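Local coordinates for protein ebony (Drosophila melanogaster, PDB 6DYM) that probably forms the amide bond that joins beta-alanine to amines such as dopamine and histamine, this chain being the C-terminal condensation domain of the synthetase, at residues Lys28-Gln33 with Thr164-Gln169; Thr42-Ile47 with Ser91-Val96; Phe160-Ser165 with Gln204-His209; Asn182-Glu187 with Ala200-Arg205. All coordinates share one frame; numbering follows the deposited sequence.

Interaction 1: Lys28-Gln33 with Thr164-Gln169; sequences KADLEQ and TSPLTQ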
loop_
_atom_site.group_PDB
_atom_site.type_symbol
_atom_site.label_atom_id
_atom_site.label_comp_id
_atom_site.label_asym_id
_atom_site.label_seq_id
_atom_site.Cartn_x
_atom_site.Cartn_y
_atom_site.Cartn_z
ATOM N N LYS A 28 7.546 -9.402 -7.192
ATOM C CA LYS A 28 6.310 -9.004 -7.860
ATOM C C LYS A 28 6.207 -7.496 -8.067
ATOM O O LYS A 28 5.606 -7.065 -9.058
ATOM C CB LYS A 28 5.085 -9.469 -7.063
ATOM C CG LYS A 28 5.095 -10.919 -6.526
ATOM C CD LYS A 28 5.825 -11.928 -7.410
ATOM C CE LYS A 28 6.269 -13.148 -6.592
ATOM N NZ LYS A 28 6.740 -12.757 -5.227
ATOM N N ALA A 29 6.802 -6.693 -7.188
ATOM C CA ALA A 29 6.520 -5.262 -7.173
ATOM C C ALA A 29 7.071 -4.558 -8.412
ATOM O O ALA A 29 8.190 -4.825 -8.864
ATOM C CB ALA A 29 7.086 -4.630 -5.907
ATOM N N ASP A 30 6.276 -3.631 -8.950
ATOM C CA ASP A 30 6.597 -3.024 -10.234
ATOM C C ASP A 30 7.779 -2.065 -10.153
ATOM O O ASP A 30 8.459 -1.860 -11.162
ATOM C CB ASP A 30 5.359 -2.315 -10.786
ATOM C CG ASP A 30 4.183 -3.267 -10.980
ATOM O OD1 ASP A 30 3.604 -3.721 -9.967
ATOM O OD2 ASP A 30 3.845 -3.566 -12.147
ATOM N N LEU A 31 8.052 -1.489 -8.984
ATOM C CA LEU A 31 9.186 -0.582 -8.843
ATOM C C LEU A 31 10.464 -1.311 -8.449
ATOM O O LEU A 31 11.529 -1.042 -9.015
ATOM C CB LEU A 31 8.870 0.494 -7.806
ATOM C CG LEU A 31 7.810 1.512 -8.216
ATOM C CD1 LEU A 31 7.545 2.461 -7.061
ATOM C CD2 LEU A 31 8.245 2.275 -9.467
ATOM N N GLU A 32 10.376 -2.238 -7.491
ATOM C CA GLU A 32 11.560 -2.937 -7.002
ATOM C C GLU A 32 12.190 -3.844 -8.051
ATOM O O GLU A 32 13.374 -4.172 -7.923
ATOM C CB GLU A 32 11.213 -3.763 -5.763
ATOM C CG GLU A 32 10.842 -2.930 -4.560
ATOM C CD GLU A 32 9.346 -2.712 -4.433
ATOM O OE1 GLU A 32 8.747 -2.103 -5.347
ATOM O OE2 GLU A 32 8.768 -3.151 -3.417
ATOM N N GLN A 33 11.435 -4.262 -9.073
ATOM C CA GLN A 33 12.019 -5.110 -10.109
ATOM C C GLN A 33 13.139 -4.393 -10.847
ATOM O O GLN A 33 14.031 -5.041 -11.404
ATOM C CB GLN A 33 10.943 -5.561 -11.097
ATOM C CG GLN A 33 10.395 -4.439 -11.956
ATOM C CD GLN A 33 9.333 -4.905 -12.938
ATOM O OE1 GLN A 33 9.477 -5.944 -13.582
ATOM N NE2 GLN A 33 8.255 -4.141 -13.042
ATOM N N THR A 164 0.950 1.666 -7.954
ATOM C CA THR A 164 2.107 1.430 -8.799
ATOM C C THR A 164 1.970 0.193 -9.670
ATOM O O THR A 164 2.918 -0.147 -10.385
ATOM C CB THR A 164 3.369 1.309 -7.939
ATOM O OG1 THR A 164 3.177 0.267 -6.976
ATOM C CG2 THR A 164 3.652 2.626 -7.213
ATOM N N SER A 165 0.831 -0.492 -9.631
ATOM C CA SER A 165 0.601 -1.609 -10.529
ATOM C C SER A 165 -0.637 -1.341 -11.375
ATOM O O SER A 165 -1.543 -0.619 -10.943
ATOM C CB SER A 165 0.430 -2.930 -9.763
ATOM O OG SER A 165 -0.889 -3.072 -9.265
ATOM N N PRO A 166 -0.697 -1.885 -12.592
ATOM C CA PRO A 166 -1.865 -1.606 -13.445
ATOM C C PRO A 166 -3.182 -2.020 -12.807
ATOM O O PRO A 166 -4.186 -1.315 -12.963
ATOM C CB PRO A 166 -1.558 -2.400 -14.724
ATOM C CG PRO A 166 -0.061 -2.555 -14.729
ATOM C CD PRO A 166 0.335 -2.673 -13.290
ATOM N N LEU A 167 -3.198 -3.121 -12.054
ATOM C CA LEU A 167 -4.448 -3.594 -11.466
ATOM C C LEU A 167 -4.917 -2.673 -10.345
ATOM O O LEU A 167 -6.107 -2.355 -10.250
ATOM C CB LEU A 167 -4.278 -5.023 -10.946
ATOM C CG LEU A 167 -5.457 -5.614 -10.164
ATOM C CD1 LEU A 167 -6.741 -5.590 -10.997
ATOM C CD2 LEU A 167 -5.136 -7.032 -9.716
ATOM N N THR A 168 -4.000 -2.254 -9.462
ATOM C CA THR A 168 -4.405 -1.353 -8.386
ATOM C C THR A 168 -4.782 0.018 -8.930
ATOM O O THR A 168 -5.680 0.670 -8.388
ATOM C CB THR A 168 -3.300 -1.215 -7.332
ATOM O OG1 THR A 168 -2.075 -0.807 -7.955
ATOM C CG2 THR A 168 -3.086 -2.542 -6.598
ATOM N N GLN A 169 -4.114 0.464 -9.997
ATOM C CA GLN A 169 -4.472 1.735 -10.623
ATOM C C GLN A 169 -5.864 1.677 -11.238
ATOM O O GLN A 169 -6.656 2.613 -11.082
ATOM C CB GLN A 169 -3.439 2.108 -11.686
ATOM C CG GLN A 169 -2.059 2.431 -11.108
ATOM C CD GLN A 169 -0.969 2.435 -12.159
ATOM O OE1 GLN A 169 -1.212 2.095 -13.320
ATOM N NE2 GLN A 169 0.251 2.793 -11.753
HETATM O O HOH W 1 3.048 -0.509 -13.316
#

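Interaction 2: Thr42-Ile47 with Ser91-Val96; sequences TDYSDI and SKLLIV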
loop_
_atom_site.group_PDB
_atom_site.type_symbol
_atom_site.label_atom_id
_atom_site.label_comp_id
_atom_site.label_asym_id
_atom_site.label_seq_id
_atom_site.Cartn_x
_atom_site.Cartn_y
_atom_site.Cartn_z
ATOM N N THR A 42 13.801 -9.977 3.419
ATOM C CA THR A 42 13.901 -9.399 4.753
ATOM C C THR A 42 13.819 -7.879 4.730
ATOM O O THR A 42 13.541 -7.273 5.770
ATOM C CB THR A 42 15.199 -9.844 5.440
ATOM O OG1 THR A 42 16.331 -9.326 4.727
ATOM C CG2 THR A 42 15.277 -11.365 5.490
ATOM N N ASP A 43 14.047 -7.249 3.575
ATOM C CA ASP A 43 13.880 -5.801 3.492
ATOM C C ASP A 43 12.440 -5.402 3.789
ATOM O O ASP A 43 12.189 -4.382 4.441
ATOM C CB ASP A 43 14.308 -5.296 2.113
ATOM C CG ASP A 43 15.756 -5.633 1.791
ATOM O OD1 ASP A 43 16.601 -5.558 2.709
ATOM O OD2 ASP A 43 16.055 -5.964 0.620
ATOM N N TYR A 44 11.477 -6.206 3.335
ATOM C CA TYR A 44 10.078 -5.922 3.633
ATOM C C TYR A 44 9.732 -6.285 5.073
ATOM O O TYR A 44 9.093 -5.499 5.782
ATOM C CB TYR A 44 9.170 -6.675 2.662
ATOM C CG TYR A 44 9.381 -6.328 1.206
ATOM C CD1 TYR A 44 8.867 -5.152 0.665
ATOM C CD2 TYR A 44 10.088 -7.182 0.368
ATOM C CE1 TYR A 44 9.056 -4.839 -0.673
ATOM C CE2 TYR A 44 10.282 -6.877 -0.965
ATOM C CZ TYR A 44 9.765 -5.707 -1.481
ATOM O OH TYR A 44 9.961 -5.415 -2.812
ATOM N N SER A 45 10.145 -7.471 5.524
ATOM C CA SER A 45 9.788 -7.904 6.871
ATOM C C SER A 45 10.459 -7.048 7.939
ATOM O O SER A 45 9.877 -6.834 9.010
ATOM C CB SER A 45 10.135 -9.382 7.061
ATOM O OG SER A 45 11.524 -9.612 6.906
ATOM N N ASP A 46 11.670 -6.543 7.669
ATOM C CA ASP A 46 12.330 -5.663 8.628
ATOM C C ASP A 46 11.522 -4.392 8.851
ATOM O O ASP A 46 11.375 -3.933 9.991
ATOM C CB ASP A 46 13.742 -5.314 8.149
ATOM C CG ASP A 46 14.730 -6.457 8.338
ATOM O OD1 ASP A 46 14.338 -7.522 8.865
ATOM O OD2 ASP A 46 15.905 -6.295 7.946
ATOM N N ILE A 47 10.992 -3.809 7.772
ATOM C CA ILE A 47 10.177 -2.602 7.899
ATOM C C ILE A 47 8.908 -2.901 8.691
ATOM O O ILE A 47 8.520 -2.142 9.588
ATOM C CB ILE A 47 9.850 -2.026 6.507
ATOM C CG1 ILE A 47 11.088 -1.365 5.892
ATOM C CG2 ILE A 47 8.702 -1.036 6.593
ATOM C CD1 ILE A 47 11.024 -1.229 4.378
ATOM N N SER A 91 17.855 -0.835 3.116
ATOM C CA SER A 91 18.000 -1.431 1.798
ATOM C C SER A 91 17.786 -0.403 0.692
ATOM O O SER A 91 17.592 0.792 0.932
ATOM C CB SER A 91 17.011 -2.578 1.636
ATOM O OG SER A 91 15.690 -2.136 1.911
ATOM N N LYS A 92 17.816 -0.897 -0.550
ATOM C CA LYS A 92 17.429 -0.100 -1.706
ATOM C C LYS A 92 15.954 0.274 -1.678
ATOM O O LYS A 92 15.533 1.117 -2.479
ATOM C CB LYS A 92 17.744 -0.862 -2.999
ATOM C CG LYS A 92 19.225 -0.926 -3.359
ATOM C CD LYS A 92 19.482 -1.964 -4.451
ATOM C CE LYS A 92 20.404 -1.422 -5.540
ATOM N NZ LYS A 92 20.669 -2.427 -6.618
ATOM N N LEU A 93 15.161 -0.329 -0.782
ATOM C CA LEU A 93 13.765 0.061 -0.621
ATOM C C LEU A 93 13.615 1.531 -0.253
ATOM O O LEU A 93 12.547 2.109 -0.481
ATOM C CB LEU A 93 13.089 -0.805 0.446
ATOM C CG LEU A 93 12.561 -2.157 -0.027
ATOM C CD1 LEU A 93 11.675 -2.791 1.035
ATOM C CD2 LEU A 93 11.802 -1.980 -1.322
ATOM N N LEU A 94 14.657 2.144 0.317
ATOM C CA LEU A 94 14.603 3.569 0.617
ATOM C C LEU A 94 14.385 4.393 -0.645
ATOM O O LEU A 94 13.711 5.426 -0.604
ATOM C CB LEU A 94 15.886 4.005 1.324
ATOM C CG LEU A 94 16.022 5.496 1.637
ATOM C CD1 LEU A 94 14.972 5.922 2.650
ATOM C CD2 LEU A 94 17.426 5.821 2.139
ATOM N N ILE A 95 14.949 3.954 -1.771
ATOM C CA ILE A 95 14.707 4.637 -3.037
ATOM C C ILE A 95 13.224 4.601 -3.383
ATOM O O ILE A 95 12.662 5.594 -3.864
ATOM C CB ILE A 95 15.567 4.012 -4.149
ATOM C CG1 ILE A 95 17.051 4.103 -3.783
ATOM C CG2 ILE A 95 15.281 4.692 -5.489
ATOM C CD1 ILE A 95 17.977 3.531 -4.833
ATOM N N VAL A 96 12.566 3.463 -3.138
ATOM C CA VAL A 96 11.128 3.355 -3.397
ATOM C C VAL A 96 10.355 4.342 -2.531
ATOM O O VAL A 96 9.485 5.074 -3.017
ATOM C CB VAL A 96 10.642 1.911 -3.172
ATOM C CG1 VAL A 96 9.129 1.853 -3.249
ATOM C CG2 VAL A 96 11.253 0.980 -4.202
#

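Interaction 3: Phe160-Ser165 with Gln204-His209; sequences FTTNTS and QRAIVH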
loop_
_atom_site.group_PDB
_atom_site.type_symbol
_atom_site.label_atom_id
_atom_site.label_comp_id
_atom_site.label_asym_id
_atom_site.label_seq_id
_atom_site.Cartn_x
_atom_site.Cartn_y
_atom_site.Cartn_z
ATOM N N PHE A 160 -6.061 8.192 0.625
ATOM C CA PHE A 160 -4.922 8.677 -0.145
ATOM C C PHE A 160 -3.968 7.516 -0.382
ATOM O O PHE A 160 -3.618 6.804 0.565
ATOM C CB PHE A 160 -4.240 9.803 0.639
ATOM C CG PHE A 160 -3.140 10.508 -0.089
ATOM C CD1 PHE A 160 -3.380 11.158 -1.285
ATOM C CD2 PHE A 160 -1.865 10.574 0.464
ATOM C CE1 PHE A 160 -2.360 11.837 -1.936
ATOM C CE2 PHE A 160 -0.845 11.248 -0.181
ATOM C CZ PHE A 160 -1.095 11.879 -1.386
ATOM N N THR A 161 -3.555 7.312 -1.634
ATOM C CA THR A 161 -2.642 6.215 -1.935
ATOM C C THR A 161 -1.960 6.456 -3.278
ATOM O O THR A 161 -2.501 7.148 -4.148
ATOM C CB THR A 161 -3.375 4.862 -1.942
ATOM O OG1 THR A 161 -2.443 3.805 -2.205
ATOM C CG2 THR A 161 -4.477 4.838 -2.996
ATOM N N THR A 162 -0.755 5.899 -3.427
ATOM C CA THR A 162 -0.064 5.852 -4.715
ATOM C C THR A 162 -0.125 4.425 -5.241
ATOM O O THR A 162 0.359 3.498 -4.585
ATOM C CB THR A 162 1.392 6.306 -4.609
ATOM O OG1 THR A 162 1.448 7.620 -4.054
ATOM C CG2 THR A 162 2.045 6.334 -5.988
ATOM N N ASN A 163 -0.709 4.253 -6.417
ATOM C CA ASN A 163 -0.875 2.934 -7.005
ATOM C C ASN A 163 0.172 2.737 -8.089
ATOM O O ASN A 163 0.277 3.545 -9.020
ATOM C CB ASN A 163 -2.293 2.765 -7.539
ATOM C CG ASN A 163 -3.295 2.635 -6.419
ATOM O OD1 ASN A 163 -3.138 1.795 -5.536
ATOM N ND2 ASN A 163 -4.310 3.484 -6.425
ATOM N N THR A 164 0.950 1.666 -7.954
ATOM C CA THR A 164 2.107 1.430 -8.799
ATOM C C THR A 164 1.970 0.193 -9.670
ATOM O O THR A 164 2.918 -0.147 -10.385
ATOM C CB THR A 164 3.369 1.309 -7.939
ATOM O OG1 THR A 164 3.177 0.267 -6.976
ATOM C CG2 THR A 164 3.652 2.626 -7.213
ATOM N N SER A 165 0.831 -0.492 -9.631
ATOM C CA SER A 165 0.601 -1.609 -10.529
ATOM C C SER A 165 -0.637 -1.341 -11.375
ATOM O O SER A 165 -1.543 -0.619 -10.943
ATOM C CB SER A 165 0.430 -2.930 -9.763
ATOM O OG SER A 165 -0.889 -3.072 -9.265
ATOM N N GLN A 204 4.876 2.414 -17.738
ATOM C CA GLN A 204 4.752 2.145 -16.310
ATOM C C GLN A 204 4.602 3.464 -15.563
ATOM O O GLN A 204 5.506 4.309 -15.592
ATOM C CB GLN A 204 5.950 1.368 -15.775
ATOM C CG GLN A 204 5.822 1.095 -14.281
ATOM C CD GLN A 204 6.898 0.179 -13.744
ATOM O OE1 GLN A 204 7.647 -0.430 -14.506
ATOM N NE2 GLN A 204 6.981 0.075 -12.421
ATOM N N ARG A 205 3.468 3.624 -14.885
ATOM C CA ARG A 205 3.138 4.844 -14.168
ATOM C C ARG A 205 3.124 4.604 -12.662
ATOM O O ARG A 205 3.003 3.473 -12.185
ATOM C CB ARG A 205 1.772 5.393 -14.610
ATOM C CG ARG A 205 1.426 5.099 -16.066
ATOM C CD ARG A 205 2.390 5.810 -17.004
ATOM N NE ARG A 205 2.330 7.258 -16.835
ATOM C CZ ARG A 205 3.028 8.129 -17.555
ATOM N NH1 ARG A 205 3.846 7.701 -18.502
ATOM N NH2 ARG A 205 2.905 9.429 -17.326
ATOM N N ALA A 206 3.286 5.694 -11.922
ATOM C CA ALA A 206 2.908 5.778 -10.518
ATOM C C ALA A 206 1.795 6.808 -10.447
ATOM O O ALA A 206 1.967 7.939 -10.915
ATOM C CB ALA A 206 4.086 6.184 -9.631
ATOM N N ILE A 207 0.648 6.413 -9.908
ATOM C CA ILE A 207 -0.540 7.253 -9.932
ATOM C C ILE A 207 -0.939 7.560 -8.499
ATOM O O ILE A 207 -1.130 6.641 -7.690
ATOM C CB ILE A 207 -1.692 6.594 -10.705
ATOM C CG1 ILE A 207 -1.201 6.200 -12.106
ATOM C CG2 ILE A 207 -2.864 7.551 -10.790
ATOM C CD1 ILE A 207 -2.291 5.894 -13.099
ATOM N N VAL A 208 -1.053 8.850 -8.190
ATOM C CA VAL A 208 -1.477 9.318 -6.874
ATOM C C VAL A 208 -2.990 9.482 -6.896
ATOM O O VAL A 208 -3.530 10.242 -7.710
ATOM C CB VAL A 208 -0.778 10.635 -6.497
ATOM C CG1 VAL A 208 -1.268 11.135 -5.147
ATOM C CG2 VAL A 208 0.726 10.434 -6.456
ATOM N N HIS A 209 -3.672 8.769 -6.003
ATOM C CA HIS A 209 -5.124 8.665 -6.009
ATOM C C HIS A 209 -5.704 9.194 -4.707
ATOM O O HIS A 209 -5.146 8.978 -3.628
ATOM C CB HIS A 209 -5.574 7.211 -6.207
ATOM C CG HIS A 209 -5.619 6.777 -7.637
ATOM N ND1 HIS A 209 -4.918 5.687 -8.107
ATOM C CD2 HIS A 209 -6.300 7.272 -8.698
ATOM C CE1 HIS A 209 -5.163 5.531 -9.397
ATOM N NE2 HIS A 209 -5.996 6.483 -9.780
HETATM O O HOH W 2 4.893 1.631 -11.150
#

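Interaction 4: Asn182-Glu187 with Ala200-Arg205; sequences NFQVNE and APDEQR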
loop_
_atom_site.group_PDB
_atom_site.type_symbol
_atom_site.label_atom_id
_atom_site.label_comp_id
_atom_site.label_asym_id
_atom_site.label_seq_id
_atom_site.Cartn_x
_atom_site.Cartn_y
_atom_site.Cartn_z
ATOM N N ASN A 182 -0.045 11.562 -12.404
ATOM C CA ASN A 182 0.232 10.374 -13.208
ATOM C C ASN A 182 1.679 10.498 -13.660
ATOM O O ASN A 182 1.964 11.119 -14.685
ATOM C CB ASN A 182 -0.735 10.259 -14.392
ATOM C CG ASN A 182 -0.524 8.991 -15.196
ATOM O OD1 ASN A 182 0.553 8.393 -15.173
ATOM N ND2 ASN A 182 -1.562 8.566 -15.905
ATOM N N PHE A 183 2.593 9.899 -12.908
ATOM C CA PHE A 183 4.014 10.108 -13.143
ATOM C C PHE A 183 4.635 8.918 -13.859
ATOM O O PHE A 183 4.374 7.762 -13.515
ATOM C CB PHE A 183 4.759 10.373 -11.835
ATOM C CG PHE A 183 6.129 10.958 -12.038
ATOM C CD1 PHE A 183 6.293 12.321 -12.231
ATOM C CD2 PHE A 183 7.251 10.145 -12.057
ATOM C CE1 PHE A 183 7.555 12.859 -12.429
ATOM C CE2 PHE A 183 8.514 10.679 -12.258
ATOM C CZ PHE A 183 8.664 12.034 -12.446
ATOM N N GLN A 184 5.469 9.218 -14.853
ATOM C CA GLN A 184 6.228 8.213 -15.591
ATOM C C GLN A 184 7.441 7.806 -14.760
ATOM O O GLN A 184 8.361 8.606 -14.565
ATOM C CB GLN A 184 6.642 8.780 -16.946
ATOM C CG GLN A 184 7.172 7.771 -17.948
ATOM C CD GLN A 184 7.372 8.395 -19.314
ATOM O OE1 GLN A 184 6.438 8.945 -19.896
ATOM N NE2 GLN A 184 8.596 8.328 -19.825
ATOM N N VAL A 185 7.464 6.553 -14.293
ATOM C CA VAL A 185 8.439 6.172 -13.273
ATOM C C VAL A 185 9.866 6.188 -13.818
ATOM O O VAL A 185 10.817 6.374 -13.049
ATOM C CB VAL A 185 8.085 4.803 -12.651
ATOM C CG1 VAL A 185 6.611 4.761 -12.253
ATOM C CG2 VAL A 185 8.433 3.664 -13.593
ATOM N N ASN A 186 10.059 6.017 -15.131
ATOM C CA ASN A 186 11.427 6.033 -15.651
ATOM C C ASN A 186 11.997 7.441 -15.796
ATOM O O ASN A 186 13.141 7.584 -16.240
ATOM C CB ASN A 186 11.525 5.275 -16.990
ATOM C CG ASN A 186 10.757 5.933 -18.133
ATOM O OD1 ASN A 186 10.482 7.133 -18.128
ATOM N ND2 ASN A 186 10.406 5.127 -19.133
ATOM N N GLU A 187 11.242 8.475 -15.433
ATOM C CA GLU A 187 11.760 9.835 -15.422
ATOM C C GLU A 187 12.224 10.286 -14.040
ATOM O O GLU A 187 12.782 11.382 -13.921
ATOM C CB GLU A 187 10.694 10.808 -15.946
ATOM C CG GLU A 187 10.190 10.476 -17.349
ATOM C CD GLU A 187 10.970 11.174 -18.448
ATOM O OE1 GLU A 187 10.406 11.352 -19.550
ATOM O OE2 GLU A 187 12.140 11.550 -18.214
ATOM N N ALA A 200 12.552 0.994 -16.970
ATOM C CA ALA A 200 11.143 0.648 -17.078
ATOM C C ALA A 200 10.553 1.224 -18.366
ATOM O O ALA A 200 11.010 2.257 -18.859
ATOM C CB ALA A 200 10.373 1.169 -15.866
ATOM N N PRO A 201 9.540 0.570 -18.938
ATOM C CA PRO A 201 8.908 1.120 -20.142
ATOM C C PRO A 201 8.208 2.435 -19.837
ATOM O O PRO A 201 7.843 2.726 -18.695
ATOM C CB PRO A 201 7.905 0.034 -20.553
ATOM C CG PRO A 201 7.639 -0.725 -19.294
ATOM C CD PRO A 201 8.930 -0.707 -18.527
ATOM N N ASP A 202 8.025 3.240 -20.886
ATOM C CA ASP A 202 7.344 4.523 -20.733
ATOM C C ASP A 202 5.944 4.363 -20.164
ATOM O O ASP A 202 5.423 5.296 -19.544
ATOM C CB ASP A 202 7.268 5.248 -22.077
ATOM C CG ASP A 202 8.570 5.927 -22.449
ATOM O OD1 ASP A 202 9.596 5.643 -21.800
ATOM O OD2 ASP A 202 8.570 6.740 -23.397
ATOM N N GLU A 203 5.336 3.193 -20.342
ATOM C CA GLU A 203 3.956 2.960 -19.954
ATOM C C GLU A 203 3.791 2.646 -18.475
ATOM O O GLU A 203 2.652 2.611 -17.994
ATOM C CB GLU A 203 3.373 1.819 -20.797
ATOM C CG GLU A 203 3.247 2.148 -22.295
ATOM C CD GLU A 203 4.586 2.192 -23.035
ATOM O OE1 GLU A 203 5.515 1.449 -22.647
ATOM O OE2 GLU A 203 4.709 2.978 -24.006
ATOM N N GLN A 204 4.876 2.414 -17.738
ATOM C CA GLN A 204 4.752 2.145 -16.310
ATOM C C GLN A 204 4.602 3.464 -15.563
ATOM O O GLN A 204 5.506 4.309 -15.592
ATOM C CB GLN A 204 5.950 1.368 -15.775
ATOM C CG GLN A 204 5.822 1.095 -14.281
ATOM C CD GLN A 204 6.898 0.179 -13.744
ATOM O OE1 GLN A 204 7.647 -0.430 -14.506
ATOM N NE2 GLN A 204 6.981 0.075 -12.421
ATOM N N ARG A 205 3.468 3.624 -14.885
ATOM C CA ARG A 205 3.138 4.844 -14.168
ATOM C C ARG A 205 3.124 4.604 -12.662
ATOM O O ARG A 205 3.003 3.473 -12.185
ATOM C CB ARG A 205 1.772 5.393 -14.610
ATOM C CG ARG A 205 1.426 5.099 -16.066
ATOM C CD ARG A 205 2.390 5.810 -17.004
ATOM N NE ARG A 205 2.330 7.258 -16.835
ATOM C CZ ARG A 205 3.028 8.129 -17.555
ATOM N NH1 ARG A 205 3.846 7.701 -18.502
ATOM N NH2 ARG A 205 2.905 9.429 -17.326
HETATM O O HOH W 3 8.815 10.093 -22.513
HETATM O O HOH W 4 8.113 4.681 -16.842
#

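Interaction 1: Lys28-Gln33 with Thr164-Gln169
Asp30 carries most of this surface contact, its side chain lying against the turn from Thr164 to Pro166 that leads into helix 166-174. Its CB rests 3.3 Å from Thr164 O. With CG anti to its own carbonyl carbon (chi1 -59°), the carboxylate lies along the turn, and its two oxygens part company. OD1 lies 3.3 Å from CB of Ser165, the N-cap residue of the helix, while OD2 meets Pro166 tip to tip, 3.8 Å from its CD. A water 3.0 Å from Thr164 O is also held, weakly, by Asp30 OD2, though more acceptors surround it than it has protons to give. Next in sequence, the buried Leu31 crosses Thr164 at about a right angle, CD1 to CG2 at 3.9 Å, with Phe99 of helix 93-111 also against it. Gln33 closes the segment by turning back on it: NE2 donates to Asp30 O at 3.0 Å with an N-H...O angle of 164°, and Gln204 NE2 bonds to the same oxygen. The carbonyl of Asp30 thus takes bonds from two side-chain amides, while its carboxylate faces a helix N-terminus, whose partial positive charge would probably favour the ionised form.

Interaction 2: Thr42-Ile47 with Ser91-Val96
Ser91 meets Asp43 ahead of helix 93-111, its CB 3.2 Å from Asp43 OD1 and its OG beside Asp43 CB and CG. The serine OG stands between its backbone N and carbonyl carbon (chi1 54°), which leaves it able to accept from Leu93 N at 3.3 Å in a capping bond. The carboxylate also looks back along its own chain, Asp43 OD2 accepting from Leu40 N just before helix 41-58. Leu93 follows and provides the apolar half of the contact. Its CD1 sits over one face of the Tyr44 ring, 4.0 Å from the centroid and 27° off the normal, a CH-pi contact in which the two side chains cross at about a right angle. The same CD1 lies 3.7 Å from Ile47 CD1 and 3.8 Å from Asp43 CB, so one methyl touches three residues of helix 41-58. An alanine in place of Asp43 would keep CB against Leu93 but would probably deprive Leu40 N of its side-chain acceptor and open a gap beside Ser91 CB. Methyl and ring packing joins the helices, while Ser91 OG and Asp43 OD2 each take a backbone N-H near a helix start and Tyr44 OH bonds to Glu32 OE2 of the 28-33 loop.

Interaction 3: Phe160-Ser165 with Gln204-His209
Asn163 and His209 face each other diagonally across an antiparallel strand pair in the central mixed sheet, whose strand order resembles that of the GNAT acyltransferase fold. The side chains cross at about a right angle, with amide and ring planes 47° apart. Asn163 ND2 donates to His209 ND1 at 2.8 Å; the ring nitrogen lies in the amide plane, whereas the donor is tilted 25° out of the imidazole plane. Asn163 CG is anti to its carbonyl carbon (chi1 -72°), on the sheet face it shares with His209. Ile207 CG2 covers one face of the imidazole, toward its rim, and His209 NE2 bonds to Asp173 OD1 beyond. A leucine in place of His209 would probably deprive Asn163 ND2 and Asp173 OD1 of the imidazole as a partner and leave the amide freer to turn. On the opposite face of the sheet, Phe160 CE1 touches Val208 CG1 at 3.5 Å, the side chains oblique to one another, and Thr162 OG1 lies 3.8 Å from Val208 CG2 while bonding to Glu104. Paired backbone bonds join Thr161 with His209 and Asn163 with Ile207; Asn163 N reaches Ile207 O at 2.7 Å. Where the strands part, one water donates to Thr164 O and Arg205 O, both at 2.8 Å, and accepts from Gln204 NE2 at 2.9 Å.

Interaction 4: Asn182-Glu187 with Ala200-Arg205
Arg205 bends at chi2 and chi3 to bring its guanidinium alongside Asn182 and over Gln184. NE donates to Asn182 OD1 at 2.7 Å, nearly in the guanidinium plane, and NH2 reaches Asn182 O from above that carbonyl's plane. NH1 is shared between Gln184 OE1, at 3.2 Å, and Asp202 O; bonds at the edge of the group and Gln184 CA over one face probably limit its rotation. Deeper in, Val185 N bonds to Gln204 O, and Val185 CG2 packs 3.7 Å from Gln204 CG and 3.9 Å from Ala200 CB. The buried Asn186 uses its ND2 twice, toward Ala200 O at 2.9 Å and Asp202 OD1 at 2.8 Å, and its OD1 accepts from Gln184 NE2 at 2.8 Å. A water bound to Asn186 N, Pro201 O and Gln204 O fills out this polar interior. Beyond OD1, the exposed Asp202 carboxylate is held more loosely: OD2 receives only a weak bond from a second water, which accepts from Gln184 NE2. A type I turn from Pro201 to Gln204 leads back to the non-hydrogen-bonded pair Gln184-Arg205, where strands 178-184 and 205-212, consecutive and antiparallel, begin to pair as a beta hairpin with a long connecting loop.

Overall arrangement
Interactions 1, 3 and 4 cluster at one end of the central sheet, their centres 9 to 11 Å apart, and interaction 2 lies about 16 Å from interaction 1 between centres. Interactions 3 and 4 share Gln204 and Arg205, and strand 205-212 lies between strands 158-163 and 178-184, its partners in interactions 3 and 4 respectively. Interaction 1 takes up the chain where strand 158-163 passes into helix 166-174 and brings the 28-33 loop to it. That loop also touches interaction 2, which falls within the sequence span of interaction 1 and joins helices 41-58 and 93-111. Early helices and late strands of this condensation domain are thus tied together through residues 28-33.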